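Methyltransferase domain-containing protein (Pyrococcus horikoshii, PDB 1VE3) binds S-adenosylmethionine and is probably a methyltransferase of the Rossmann-like class, its substrate unknown. Local coordinates at residues G40-L45 / Y59-V64. Residues are numbered along the deposited sequence; the frame is centred on the assembly and turned at random.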
loop_
_atom_site.group_PDB
_atom_site.type_symbol
_atom_site.label_atom_id
_atom_site.label_comp_id
_atom_site.label_asym_id
_atom_site.label_seq_id
_atom_site.Cartn_x
_atom_site.Cartn_y
_atom_site.Cartn_z
ATOM N N GLY A 40 11.447 -21.096 -9.816
ATOM C CA GLY A 40 12.876 -21.326 -9.883
ATOM C C GLY A 40 13.639 -20.565 -8.818
ATOM O O GLY A 40 13.068 -20.136 -7.816
ATOM N N LYS A 41 14.937 -20.390 -9.037
ATOM C CA LYS A 41 15.790 -19.679 -8.089
ATOM C C LYS A 41 15.811 -18.189 -8.450
ATOM O O LYS A 41 16.226 -17.811 -9.551
ATOM C CB LYS A 41 17.197 -20.266 -8.145
ATOM C CG LYS A 41 18.047 -19.994 -6.929
ATOM C CD LYS A 41 19.204 -20.980 -6.874
ATOM C CE LYS A 41 19.993 -20.851 -5.583
ATOM N NZ LYS A 41 20.952 -21.981 -5.429
ATOM N N VAL A 42 15.366 -17.346 -7.522
ATOM C CA VAL A 42 15.312 -15.909 -7.768
ATOM C C VAL A 42 16.280 -15.080 -6.928
ATOM O O VAL A 42 16.503 -15.366 -5.752
ATOM C CB VAL A 42 13.888 -15.363 -7.516
ATOM C CG1 VAL A 42 13.808 -13.905 -7.935
ATOM C CG2 VAL A 42 12.867 -16.197 -8.274
ATOM N N LEU A 43 16.855 -14.053 -7.548
ATOM C CA LEU A 43 17.766 -13.149 -6.853
ATOM C C LEU A 43 17.125 -11.760 -6.791
ATOM O O LEU A 43 16.839 -11.148 -7.826
ATOM C CB LEU A 43 19.111 -13.051 -7.577
ATOM C CG LEU A 43 20.025 -11.941 -7.028
ATOM C CD1 LEU A 43 20.443 -12.287 -5.614
ATOM C CD2 LEU A 43 21.256 -11.767 -7.921
ATOM N N ASP A 44 16.883 -11.275 -5.577
ATOM C CA ASP A 44 16.289 -9.954 -5.382
ATOM C C ASP A 44 17.455 -8.979 -5.181
ATOM O O ASP A 44 17.904 -8.753 -4.057
ATOM C CB ASP A 44 15.378 -9.953 -4.143
ATOM C CG ASP A 44 14.510 -8.709 -4.057
ATOM O OD1 ASP A 44 14.749 -7.760 -4.832
ATOM O OD2 ASP A 44 13.589 -8.674 -3.210
ATOM N N LEU A 45 17.943 -8.415 -6.279
ATOM C CA LEU A 45 19.073 -7.496 -6.231
ATOM C C LEU A 45 18.639 -6.123 -5.712
ATOM O O LEU A 45 17.732 -5.488 -6.272
ATOM C CB LEU A 45 19.701 -7.391 -7.625
ATOM C CG LEU A 45 21.133 -6.853 -7.701
ATOM C CD1 LEU A 45 22.021 -7.591 -6.709
ATOM C CD2 LEU A 45 21.656 -7.025 -9.115
ATOM N N TYR A 59 4.780 -17.494 -3.534
ATOM C CA TYR A 59 4.317 -17.989 -4.822
ATOM C C TYR A 59 5.077 -19.251 -5.214
ATOM O O TYR A 59 4.937 -19.757 -6.329
ATOM C CB TYR A 59 4.489 -16.912 -5.892
ATOM C CG TYR A 59 3.284 -16.017 -6.050
ATOM C CD1 TYR A 59 2.123 -16.484 -6.667
ATOM C CD2 TYR A 59 3.302 -14.704 -5.592
ATOM C CE1 TYR A 59 1.013 -15.664 -6.828
ATOM C CE2 TYR A 59 2.198 -13.873 -5.746
ATOM C CZ TYR A 59 1.056 -14.358 -6.367
ATOM O OH TYR A 59 -0.034 -13.530 -6.543
ATOM N N GLY A 60 5.886 -19.749 -4.287
ATOM C CA GLY A 60 6.643 -20.959 -4.543
ATOM C C GLY A 60 7.972 -20.766 -5.247
ATOM O O GLY A 60 8.309 -21.531 -6.148
ATOM N N PHE A 61 8.726 -19.747 -4.846
ATOM C CA PHE A 61 10.035 -19.481 -5.434
ATOM C C PHE A 61 11.113 -19.598 -4.366
ATOM O O PHE A 61 10.865 -19.337 -3.190
ATOM C CB PHE A 61 10.083 -18.072 -6.027
ATOM C CG PHE A 61 9.397 -17.942 -7.351
ATOM C CD1 PHE A 61 10.059 -18.277 -8.526
ATOM C CD2 PHE A 61 8.089 -17.479 -7.428
ATOM C CE1 PHE A 61 9.431 -18.153 -9.758
ATOM C CE2 PHE A 61 7.450 -17.351 -8.653
ATOM C CZ PHE A 61 8.122 -17.689 -9.824
ATOM N N GLU A 62 12.308 -20.006 -4.781
ATOM C CA GLU A 62 13.444 -20.124 -3.873
ATOM C C GLU A 62 14.102 -18.749 -3.969
ATOM O O GLU A 62 14.706 -18.414 -4.994
ATOM C CB GLU A 62 14.393 -21.220 -4.361
ATOM C CG GLU A 62 15.583 -21.463 -3.452
ATOM C CD GLU A 62 16.497 -22.552 -3.971
ATOM O OE1 GLU A 62 17.543 -22.803 -3.335
ATOM O OE2 GLU A 62 16.170 -23.156 -5.015
ATOM N N VAL A 63 13.993 -17.959 -2.903
ATOM C CA VAL A 63 14.508 -16.592 -2.925
ATOM C C VAL A 63 15.754 -16.219 -2.133
ATOM O O VAL A 63 15.953 -16.649 -0.996
ATOM C CB VAL A 63 13.392 -15.605 -2.513
ATOM C CG1 VAL A 63 13.860 -14.173 -2.706
ATOM C CG2 VAL A 63 12.141 -15.882 -3.321
ATOM N N VAL A 64 16.579 -15.385 -2.755
ATOM C CA VAL A 64 17.794 -14.873 -2.141
ATOM C C VAL A 64 17.771 -13.354 -2.301
ATOM O O VAL A 64 17.669 -12.840 -3.418
ATOM C CB VAL A 64 19.054 -15.410 -2.826
ATOM C CG1 VAL A 64 20.283 -14.895 -2.108
ATOM C CG2 VAL A 64 19.033 -16.934 -2.834
#
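Gly40 meets Phe61 and Glu62 where two parallel strands begin to pair: its O accepts a hydrogen bond from Glu62 N (3.1 Å), and its N lies 3.4 Å from Phe61 CD1. Lys41, extended throughout, crosses the equally extended Glu62 obliquely on one face of the sheet; NZ stays 4.1 Å from Glu62 OE1, too far for a salt bridge. An alanine in place of Lys41 would probably deprive the Glu62 carboxylate of this nearby positive charge and of the methylene chain beside it. Val42 turns to the other face, beneath helix 51-58. Its CG2, beside the backbone N and anti to the carbonyl carbon, reaches Phe61 CD1 at 3.5 Å, while its N and O bond straddling Val63, to Glu62 O (2.8 Å) and Val64 N (3.0 Å). Leu43, back on the Lys41 face, brings CD1 to 3.6 Å from Val64 O. Asp44 N bonds that same oxygen nearly straight (175°), the pairing continues to Val66, and Asp44 OD2 bonds Ser53 of the connecting helix. In this first beta-alpha-beta unit of the Rossmann-like fold, continuous backbone pairing fixes the strand that carries Asp44 to the bound S-adenosylmethionine; the Lys41-Glu62 pair marks the opposite, opening end.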